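PDB 4OVK: periplasmic binding protein from Veillonella parvula, which probably captures a solute, as yet unidentified, outside the cytoplasmic membrane and hands it to an ABC transporter for uptake. Local coordinates for residues D232-S237 with H266-A271; D245-D250 with K261-H266; Y183-N188 with S237-I242. One frame throughout, in Å; residues are numbered along the deposited sequence.

Interaction 1 of 3, residues D232-S237 with H266-A271; sequences DIIILS and HRVYKA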
loop_
_atom_site.group_PDB
_atom_site.type_symbol
_atom_site.label_atom_id
_atom_site.label_comp_id
_atom_site.label_asym_id
_atom_site.label_seq_id
_atom_site.Cartn_x
_atom_site.Cartn_y
_atom_site.Cartn_z
ATOM N N ASP A 232 -14.139 19.688 0.635
ATOM C CA ASP A 232 -14.015 20.060 -0.789
ATOM C C ASP A 232 -13.710 18.860 -1.691
ATOM O O ASP A 232 -14.083 18.839 -2.876
ATOM C CB ASP A 232 -12.902 21.097 -0.958
ATOM C CG ASP A 232 -13.141 22.361 -0.135
ATOM O OD1 ASP A 232 -14.095 23.111 -0.453
ATOM O OD2 ASP A 232 -12.369 22.607 0.829
ATOM N N ILE A 233 -13.002 17.877 -1.131
ATOM C CA ILE A 233 -12.560 16.688 -1.861
ATOM C C ILE A 233 -12.818 15.470 -0.977
ATOM O O ILE A 233 -12.602 15.535 0.234
ATOM C CB ILE A 233 -11.052 16.774 -2.201
ATOM C CG1 ILE A 233 -10.782 17.924 -3.176
ATOM C CG2 ILE A 233 -10.541 15.472 -2.812
ATOM C CD1 ILE A 233 -9.310 18.256 -3.354
ATOM N N ILE A 234 -13.314 14.388 -1.576
ATOM C CA ILE A 234 -13.512 13.117 -0.857
ATOM C C ILE A 234 -12.754 12.045 -1.629
ATOM O O ILE A 234 -12.912 11.931 -2.845
ATOM C CB ILE A 234 -15.006 12.727 -0.760
ATOM C CG1 ILE A 234 -15.789 13.756 0.070
ATOM C CG2 ILE A 234 -15.163 11.328 -0.150
ATOM C CD1 ILE A 234 -17.303 13.640 -0.069
ATOM N N ILE A 235 -11.899 11.303 -0.928
ATOM C CA ILE A 235 -11.214 10.159 -1.491
ATOM C C ILE A 235 -11.846 8.919 -0.865
ATOM O O ILE A 235 -12.047 8.871 0.350
ATOM C CB ILE A 235 -9.703 10.211 -1.201
ATOM C CG1 ILE A 235 -9.093 11.479 -1.838
ATOM C CG2 ILE A 235 -9.012 8.948 -1.685
ATOM C CD1 ILE A 235 -7.700 11.740 -1.372
ATOM N N LEU A 236 -12.188 7.944 -1.704
ATOM C CA LEU A 236 -12.815 6.703 -1.261
ATOM C C LEU A 236 -11.759 5.612 -1.237
ATOM O O LEU A 236 -11.044 5.433 -2.204
ATOM C CB LEU A 236 -13.942 6.295 -2.217
ATOM C CG LEU A 236 -15.036 7.327 -2.503
ATOM C CD1 LEU A 236 -15.968 6.830 -3.592
ATOM C CD2 LEU A 236 -15.825 7.663 -1.256
ATOM N N SER A 237 -11.680 4.863 -0.138
ATOM C CA SER A 237 -10.675 3.826 -0.019
ATOM C C SER A 237 -11.014 2.561 -0.825
ATOM O O SER A 237 -12.131 2.404 -1.313
ATOM C CB SER A 237 -10.479 3.463 1.455
ATOM O OG SER A 237 -11.300 2.374 1.809
ATOM N N HIS A 266 -18.514 17.567 -7.764
ATOM C CA HIS A 266 -18.066 16.309 -8.375
ATOM C C HIS A 266 -16.564 16.082 -8.179
ATOM O O HIS A 266 -15.803 15.853 -9.137
ATOM C CB HIS A 266 -18.468 16.216 -9.857
ATOM C CG HIS A 266 -19.947 16.119 -10.073
ATOM N ND1 HIS A 266 -20.626 14.919 -10.058
ATOM C CD2 HIS A 266 -20.880 17.074 -10.299
ATOM C CE1 HIS A 266 -21.913 15.136 -10.263
ATOM N NE2 HIS A 266 -22.092 16.437 -10.413
ATOM N N ARG A 267 -16.164 16.157 -6.916
ATOM C CA ARG A 267 -14.787 15.930 -6.499
ATOM C C ARG A 267 -14.737 14.778 -5.482
ATOM O O ARG A 267 -14.113 14.882 -4.408
ATOM C CB ARG A 267 -14.209 17.233 -5.936
ATOM C CG ARG A 267 -14.148 18.364 -6.974
ATOM C CD ARG A 267 -12.907 19.216 -6.796
ATOM N NE ARG A 267 -11.713 18.491 -7.227
ATOM C CZ ARG A 267 -10.457 18.858 -6.973
ATOM N NH1 ARG A 267 -9.451 18.105 -7.414
ATOM N NH2 ARG A 267 -10.197 19.955 -6.271
ATOM N N VAL A 268 -15.416 13.685 -5.841
ATOM C CA VAL A 268 -15.382 12.410 -5.104
ATOM C C VAL A 268 -14.628 11.405 -5.957
ATOM O O VAL A 268 -15.029 11.095 -7.091
ATOM C CB VAL A 268 -16.789 11.848 -4.827
ATOM C CG1 VAL A 268 -16.715 10.580 -3.975
ATOM C CG2 VAL A 268 -17.679 12.886 -4.162
ATOM N N TYR A 269 -13.532 10.895 -5.412
ATOM C CA TYR A 269 -12.586 10.089 -6.177
ATOM C C TYR A 269 -12.272 8.770 -5.488
ATOM O O TYR A 269 -11.929 8.762 -4.305
ATOM C CB TYR A 269 -11.282 10.843 -6.325
ATOM C CG TYR A 269 -11.415 12.211 -6.963
ATOM C CD1 TYR A 269 -11.659 12.342 -8.317
ATOM C CD2 TYR A 269 -11.295 13.370 -6.200
ATOM C CE1 TYR A 269 -11.767 13.605 -8.904
ATOM C CE2 TYR A 269 -11.388 14.619 -6.772
ATOM C CZ TYR A 269 -11.634 14.735 -8.127
ATOM O OH TYR A 269 -11.731 15.995 -8.700
ATOM N N LYS A 270 -12.349 7.674 -6.241
ATOM C CA LYS A 270 -11.860 6.374 -5.761
ATOM C C LYS A 270 -10.329 6.281 -5.814
ATOM O O LYS A 270 -9.702 6.502 -6.864
ATOM C CB LYS A 270 -12.474 5.257 -6.594
ATOM C CG LYS A 270 -12.148 3.832 -6.158
ATOM C CD LYS A 270 -12.870 3.454 -4.884
ATOM C CE LYS A 270 -13.021 1.952 -4.761
ATOM N NZ LYS A 270 -13.617 1.558 -3.466
ATOM N N ALA A 271 -9.717 5.931 -4.690
ATOM C CA ALA A 271 -8.263 5.808 -4.651
ATOM C C ALA A 271 -7.782 4.752 -5.644
ATOM O O ALA A 271 -8.406 3.697 -5.786
ATOM C CB ALA A 271 -7.791 5.439 -3.260
#

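Interaction 2 of 3, residues D245-D250 with K261-H266; sequences DDIYQD and KAVKTH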
loop_
_atom_site.group_PDB
_atom_site.type_symbol
_atom_site.label_atom_id
_atom_site.label_comp_id
_atom_site.label_asym_id
_atom_site.label_seq_id
_atom_site.Cartn_x
_atom_site.Cartn_y
_atom_site.Cartn_z
ATOM N N ASP A 245 -20.261 7.275 -7.839
ATOM C CA ASP A 245 -21.683 7.329 -8.170
ATOM C C ASP A 245 -22.590 6.883 -7.006
ATOM O O ASP A 245 -23.753 7.288 -6.947
ATOM C CB ASP A 245 -21.982 6.545 -9.457
ATOM C CG ASP A 245 -21.602 7.314 -10.727
ATOM O OD1 ASP A 245 -21.269 8.521 -10.652
ATOM O OD2 ASP A 245 -21.641 6.705 -11.819
ATOM N N ASP A 246 -22.060 6.096 -6.066
ATOM C CA ASP A 246 -22.821 5.741 -4.840
ATOM C C ASP A 246 -23.123 6.964 -3.964
ATOM O O ASP A 246 -24.184 7.053 -3.325
ATOM C CB ASP A 246 -22.054 4.706 -4.011
ATOM C CG ASP A 246 -21.796 3.405 -4.781
ATOM O OD1 ASP A 246 -22.598 3.076 -5.700
ATOM O OD2 ASP A 246 -20.790 2.713 -4.471
ATOM N N ILE A 247 -22.180 7.897 -3.940
ATOM C CA ILE A 247 -22.340 9.155 -3.223
ATOM C C ILE A 247 -23.189 10.128 -4.056
ATOM O O ILE A 247 -24.137 10.715 -3.549
ATOM C CB ILE A 247 -20.963 9.800 -2.924
ATOM C CG1 ILE A 247 -20.104 8.934 -1.990
ATOM C CG2 ILE A 247 -21.127 11.205 -2.358
ATOM C CD1 ILE A 247 -20.637 8.725 -0.593
ATOM N N TYR A 248 -22.845 10.299 -5.333
ATOM C CA TYR A 248 -23.573 11.237 -6.200
ATOM C C TYR A 248 -25.072 10.929 -6.291
ATOM O O TYR A 248 -25.900 11.843 -6.344
ATOM C CB TYR A 248 -22.972 11.251 -7.619
ATOM C CG TYR A 248 -21.540 11.756 -7.712
ATOM C CD1 TYR A 248 -21.107 12.852 -6.966
ATOM C CD2 TYR A 248 -20.627 11.153 -8.569
ATOM C CE1 TYR A 248 -19.802 13.311 -7.060
ATOM C CE2 TYR A 248 -19.317 11.606 -8.675
ATOM C CZ TYR A 248 -18.907 12.681 -7.919
ATOM O OH TYR A 248 -17.623 13.156 -8.038
ATOM N N GLN A 249 -25.419 9.640 -6.311
ATOM C CA GLN A 249 -26.817 9.217 -6.415
ATOM C C GLN A 249 -27.450 8.824 -5.071
ATOM O O GLN A 249 -28.531 8.230 -5.042
ATOM C CB GLN A 249 -26.931 8.065 -7.403
ATOM C CG GLN A 249 -26.402 8.383 -8.794
ATOM C CD GLN A 249 -26.856 7.362 -9.826
ATOM O OE1 GLN A 249 -27.980 6.847 -9.763
ATOM N NE2 GLN A 249 -25.988 7.064 -10.783
ATOM N N ASP A 250 -26.784 9.166 -3.970
ATOM C CA ASP A 250 -27.279 8.902 -2.608
ATOM C C ASP A 250 -27.862 7.503 -2.478
ATOM O O ASP A 250 -29.036 7.316 -2.165
ATOM C CB ASP A 250 -28.288 9.979 -2.156
ATOM C CG ASP A 250 -27.607 11.207 -1.560
ATOM O OD1 ASP A 250 -26.776 11.060 -0.621
ATOM O OD2 ASP A 250 -27.912 12.325 -2.027
ATOM N N LYS A 261 -19.894 20.115 -0.412
ATOM C CA LYS A 261 -19.152 20.780 -1.502
ATOM C C LYS A 261 -18.521 19.776 -2.483
ATOM O O LYS A 261 -18.707 19.891 -3.692
ATOM C CB LYS A 261 -18.071 21.719 -0.948
ATOM C CG LYS A 261 -18.600 22.973 -0.254
ATOM C CD LYS A 261 -17.469 23.697 0.484
ATOM C CE LYS A 261 -17.926 24.985 1.143
ATOM N NZ LYS A 261 -16.819 25.605 1.928
ATOM N N ALA A 262 -17.794 18.790 -1.961
ATOM C CA ALA A 262 -17.172 17.760 -2.812
ATOM C C ALA A 262 -18.180 17.058 -3.713
ATOM O O ALA A 262 -17.852 16.673 -4.827
ATOM C CB ALA A 262 -16.411 16.726 -1.975
ATOM N N VAL A 263 -19.410 16.900 -3.229
ATOM C CA VAL A 263 -20.444 16.198 -3.972
ATOM C C VAL A 263 -21.048 17.112 -5.038
ATOM O O VAL A 263 -21.213 16.708 -6.194
ATOM C CB VAL A 263 -21.516 15.630 -3.022
ATOM C CG1 VAL A 263 -22.619 14.924 -3.804
ATOM C CG2 VAL A 263 -20.865 14.671 -2.035
ATOM N N LYS A 264 -21.353 18.348 -4.658
ATOM C CA LYS A 264 -21.919 19.325 -5.595
ATOM C C LYS A 264 -20.959 19.677 -6.734
ATOM O O LYS A 264 -21.396 19.932 -7.862
ATOM C CB LYS A 264 -22.354 20.588 -4.843
ATOM C CG LYS A 264 -23.501 20.337 -3.870
ATOM C CD LYS A 264 -24.076 21.632 -3.312
ATOM C CE LYS A 264 -23.150 22.267 -2.291
ATOM N NZ LYS A 264 -23.605 23.632 -1.909
ATOM N N THR A 265 -19.656 19.677 -6.437
ATOM C CA THR A 265 -18.620 19.997 -7.426
ATOM C C THR A 265 -17.986 18.759 -8.071
ATOM O O THR A 265 -17.022 18.893 -8.823
ATOM C CB THR A 265 -17.498 20.863 -6.805
ATOM O OG1 THR A 265 -16.910 20.187 -5.688
ATOM C CG2 THR A 265 -18.053 22.227 -6.350
ATOM N N HIS A 266 -18.514 17.567 -7.764
ATOM C CA HIS A 266 -18.066 16.309 -8.375
ATOM C C HIS A 266 -16.564 16.082 -8.179
ATOM O O HIS A 266 -15.803 15.853 -9.137
ATOM C CB HIS A 266 -18.468 16.216 -9.857
ATOM C CG HIS A 266 -19.947 16.119 -10.073
ATOM N ND1 HIS A 266 -20.626 14.919 -10.058
ATOM C CD2 HIS A 266 -20.880 17.074 -10.299
ATOM C CE1 HIS A 266 -21.913 15.136 -10.263
ATOM N NE2 HIS A 266 -22.092 16.437 -10.413
#

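Interaction 3 of 3, residues Y183-N188 with S237-I242; sequences YLQNKN and SNFDSI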
loop_
_atom_site.group_PDB
_atom_site.type_symbol
_atom_site.label_atom_id
_atom_site.label_comp_id
_atom_site.label_asym_id
_atom_site.label_seq_id
_atom_site.Cartn_x
_atom_site.Cartn_y
_atom_site.Cartn_z
ATOM N N TYR A 183 -11.001 11.377 3.808
ATOM C CA TYR A 183 -10.686 10.045 3.313
ATOM C C TYR A 183 -11.723 9.091 3.915
ATOM O O TYR A 183 -11.678 8.774 5.101
ATOM C CB TYR A 183 -9.248 9.663 3.687
ATOM C CG TYR A 183 -8.536 8.739 2.695
ATOM C CD1 TYR A 183 -8.998 7.459 2.448
ATOM C CD2 TYR A 183 -7.396 9.157 2.014
ATOM C CE1 TYR A 183 -8.338 6.611 1.561
ATOM C CE2 TYR A 183 -6.742 8.331 1.112
ATOM C CZ TYR A 183 -7.209 7.053 0.897
ATOM O OH TYR A 183 -6.544 6.222 0.021
ATOM N N LEU A 184 -12.697 8.709 3.093
ATOM C CA LEU A 184 -13.819 7.878 3.512
ATOM C C LEU A 184 -13.500 6.408 3.239
ATOM O O LEU A 184 -13.191 6.039 2.104
ATOM C CB LEU A 184 -15.100 8.329 2.769
ATOM C CG LEU A 184 -16.417 7.591 3.058
ATOM C CD1 LEU A 184 -16.871 7.746 4.509
ATOM C CD2 LEU A 184 -17.513 8.090 2.114
ATOM N N GLN A 185 -13.549 5.572 4.282
ATOM C CA GLN A 185 -13.198 4.159 4.122
ATOM C C GLN A 185 -14.273 3.337 3.421
ATOM O O GLN A 185 -13.960 2.468 2.591
ATOM C CB GLN A 185 -12.903 3.484 5.464
ATOM C CG GLN A 185 -12.087 2.199 5.284
ATOM C CD GLN A 185 -11.797 1.449 6.576
ATOM O OE1 GLN A 185 -10.820 0.705 6.667
ATOM N NE2 GLN A 185 -12.650 1.623 7.571
ATOM N N ASN A 186 -15.531 3.575 3.784
ATOM C CA ASN A 186 -16.604 2.638 3.438
ATOM C C ASN A 186 -17.991 3.286 3.416
ATOM O O ASN A 186 -18.101 4.510 3.468
ATOM C CB ASN A 186 -16.555 1.433 4.388
ATOM C CG ASN A 186 -16.679 1.812 5.843
ATOM O OD1 ASN A 186 -17.335 2.787 6.195
ATOM N ND2 ASN A 186 -16.074 1.004 6.712
ATOM N N LYS A 187 -19.033 2.454 3.342
ATOM C CA LYS A 187 -20.426 2.907 3.313
ATOM C C LYS A 187 -21.036 3.078 4.702
ATOM O O LYS A 187 -22.249 3.298 4.823
ATOM C CB LYS A 187 -21.271 1.915 2.508
ATOM C CG LYS A 187 -20.767 1.709 1.088
ATOM C CD LYS A 187 -21.693 0.826 0.262
ATOM C CE LYS A 187 -21.359 -0.637 0.410
ATOM N NZ LYS A 187 -20.011 -0.997 -0.093
ATOM N N ASN A 188 -20.201 2.997 5.737
ATOM C CA ASN A 188 -20.660 3.037 7.120
ATOM C C ASN A 188 -20.021 4.194 7.896
ATOM O O ASN A 188 -19.773 4.080 9.093
ATOM C CB ASN A 188 -20.359 1.689 7.797
ATOM C CG ASN A 188 -21.245 1.421 9.002
ATOM O OD1 ASN A 188 -22.377 1.908 9.079
ATOM N ND2 ASN A 188 -20.738 0.625 9.948
ATOM N N SER A 237 -11.680 4.863 -0.138
ATOM C CA SER A 237 -10.675 3.826 -0.019
ATOM C C SER A 237 -11.014 2.561 -0.825
ATOM O O SER A 237 -12.131 2.404 -1.313
ATOM C CB SER A 237 -10.479 3.463 1.455
ATOM O OG SER A 237 -11.300 2.374 1.809
ATOM N N ASN A 238 -10.034 1.659 -0.928
ATOM C CA ASN A 238 -10.215 0.327 -1.546
ATOM C C ASN A 238 -10.511 -0.782 -0.541
ATOM O O ASN A 238 -10.499 -1.972 -0.893
ATOM C CB ASN A 238 -8.984 -0.051 -2.380
ATOM C CG ASN A 238 -8.890 0.754 -3.659
ATOM O OD1 ASN A 238 -8.123 1.698 -3.752
ATOM N ND2 ASN A 238 -9.696 0.398 -4.637
ATOM N N PHE A 239 -10.804 -0.412 0.703
ATOM C CA PHE A 239 -11.256 -1.398 1.703
ATOM C C PHE A 239 -12.693 -1.863 1.464
ATOM O O PHE A 239 -13.156 -2.817 2.093
ATOM C CB PHE A 239 -11.161 -0.811 3.117
ATOM C CG PHE A 239 -9.767 -0.748 3.663
ATOM C CD1 PHE A 239 -8.963 0.359 3.437
ATOM C CD2 PHE A 239 -9.265 -1.796 4.444
ATOM C CE1 PHE A 239 -7.676 0.419 3.959
ATOM C CE2 PHE A 239 -7.982 -1.736 4.966
ATOM C CZ PHE A 239 -7.186 -0.630 4.724
ATOM N N ASP A 240 -13.393 -1.191 0.554
ATOM C CA ASP A 240 -14.829 -1.315 0.401
ATOM C C ASP A 240 -15.172 -1.091 -1.064
ATOM O O ASP A 240 -14.406 -0.444 -1.788
ATOM C CB ASP A 240 -15.486 -0.222 1.253
ATOM C CG ASP A 240 -16.974 -0.357 1.325
ATOM O OD1 ASP A 240 -17.455 -1.112 2.187
ATOM O OD2 ASP A 240 -17.668 0.283 0.506
ATOM N N SER A 241 -16.332 -1.582 -1.497
ATOM C CA SER A 241 -16.763 -1.415 -2.894
ATOM C C SER A 241 -17.230 -0.001 -3.247
ATOM O O SER A 241 -17.505 0.260 -4.405
ATOM C CB SER A 241 -17.917 -2.376 -3.212
ATOM O OG SER A 241 -19.153 -1.910 -2.643
ATOM N N ILE A 242 -17.343 0.896 -2.269
ATOM C CA ILE A 242 -17.925 2.216 -2.504
ATOM C C ILE A 242 -17.240 2.946 -3.671
ATOM O O ILE A 242 -16.013 2.947 -3.801
ATOM C CB ILE A 242 -17.938 3.062 -1.214
ATOM C CG1 ILE A 242 -18.756 4.347 -1.400
ATOM C CG2 ILE A 242 -16.523 3.367 -0.747
ATOM C CD1 ILE A 242 -18.915 5.139 -0.117
HETATM O O HOH W 1 -18.080 -3.175 0.099
HETATM O O HOH W 2 -19.396 -0.345 3.771
#

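Interaction 1 of 3, residues D232-S237 with H266-A271
Ile233 lays its CG1-CD1 arm over one face of the Arg267 guanidinium, with CD1 3.5 Å from NH2 of Arg267. The arginine chain, bent at chi2 (-143°) and chi3 (72°), folds back so that NE meets OH of Tyr269 at 2.9 Å, the hydroxyl lying in the guanidinium plane; NH1 is held by the carbonyl of Leu295. An alanine at Arg267 would probably leave the Tyr269 hydroxyl and the Leu295 carbonyl without these donors and open a gap beside the Ile233 arm. CG2 of Ile233 meanwhile touches the rim of the Tyr269 ring, a ring that also packs against Trp291 and Leu295 of helix 285-296.

On the other face of the sheet, CD1 of Leu236 packs against CG1 of Val268 at 3.8 Å, and Ile234 lies alongside the same valine, pointing the same way. Between the strands run four backbone bonds, from Ile234 N to Arg267 O (3.0 Å), Tyr269 N to Ile234 O, Leu236 N to Tyr269 O and Ala271 N to Leu236 O. Beyond them Lys270 bends at chi2 (73°), which brings CD beside CB of Leu236; from there NZ reaches O of Ser237 at 2.7 Å, an ammonium that the carbonyls of Asp240 and Ile242 also grip. Strands 233-236 and 268-270 thus pair in parallel register, with helices on both faces, as in the three-layer alpha/beta/alpha lobe of a periplasmic binding protein.

Interaction 2 of 3, residues D245-D250 with K261-H266
Tyr248 and His266 meet edge to face: the imidazole directs its ND1 edge at the phenol ring, the two planes standing at 51° and the centroids 4.5 Å apart. ND1 of His266 sits 3.4 Å above the centre of the Tyr248 ring, with CE1 and CZ its nearest ring atoms. The far end of the tyrosine reaches the histidine backbone, where its OH comes 3.1 Å from C of His266. That hydroxyl is bonded to the backbone N of Val268, which ties the tip of the ring to the start of the next strand and fixes its reach across the helix ends.

Val263 offers its two methyls to different partners. CG1, anti to its backbone N (chi1 179°), packs against CD1 of Tyr248 at 4.1 Å. CG2 meets CG2 of Ile247 at 3.5 Å, a tight approach between side chains that cross at about a right angle; Trp257 lies against the same isoleucine. The carbonyl O of Val263 stands over the centre of the His266 imidazole, 4.1 Å above its plane, on one of its faces.

His266 has positive phi and is the C-prime residue of the Schellman motif that ends helix 261-264. Asp250 plays the same part after helix 244-248, and its OD1 accepts from the backbone N of Trp257. The contact therefore joins the C-terminal ends of two short helices, each closed by a Schellman motif, in the connection between parallel strands 233-236 and 268-270.

Interaction 3 of 3, residues Y183-N188 with S237-I242
Asp240 holds CG anti to its backbone N (chi1 -172°), while Lys187, bent at chi3 (-88°) and chi4 (-63°), curls its NZ back to meet the carboxylate. The side chains cross at about a right angle and form a salt bridge in which NZ of Lys187 lies 2.7 Å from OD2 of Asp240, on the syn side of that oxygen. The backbone N of Ile242 reaches the same oxygen from the anti side, closing an Asx turn; both donors stand off the same face of the carboxylate plane. NZ of Lys187 also donates to OG of Ser241 at 2.8 Å and to a water that the Ser241 N shares. A second water links the backbone N of Lys187 to OD1 of Asp240, at 2.6 Å from the latter. With these bonds on both oxygens, the carboxylate is likely to be restrained from turning and to remain ionised.

Nearer the sheet, OG of Ser237 gives its proton to O of Gln185 at 2.8 Å, in the carbonyl plane and on a lone pair, and accepts from N of Phe239 in an ST turn. The extended Gln185 chain then places OE1 over one face of the Phe239 ring, offset toward its rim, 3.5 Å from CG of Phe239; Arg277 makes a cation-pi contact with the same ring. CD1 of Ile242 meets CD2 of Leu184 at 4.0 Å, and CB of Ile242 lies 3.9 Å from CG of Lys187.

The last backbone bond, from Ser237 N to Leu184 O, continues the pairing of strands 180-184 and 233-236. Past it the chains become loops at the C-terminal edge of a parallel alpha/beta sheet, the edge where periplasmic binding proteins commonly place the loops that border the cleft between lobes.

Overall arrangement
From the N-terminal side, strand 180-184 and the turn after it come first, and interaction 3 closes a long loop when 237-242 returns beside them. Strand 233-236 lies inside that loop and opens interaction 1, closed only at 266-271, so the two contacts cross along the chain and share Ser237. Interaction 2 opens and closes within the loop of interaction 1, in series after interaction 3, and shares His266 with interaction 1. Three adjacent parallel strands, 180-184, 233-236 and 268-270, are thus joined with the helical connection between the last two. Ile247 packs on Ile242 and Leu184, bringing interactions 2 and 3 together on one side of the sheet.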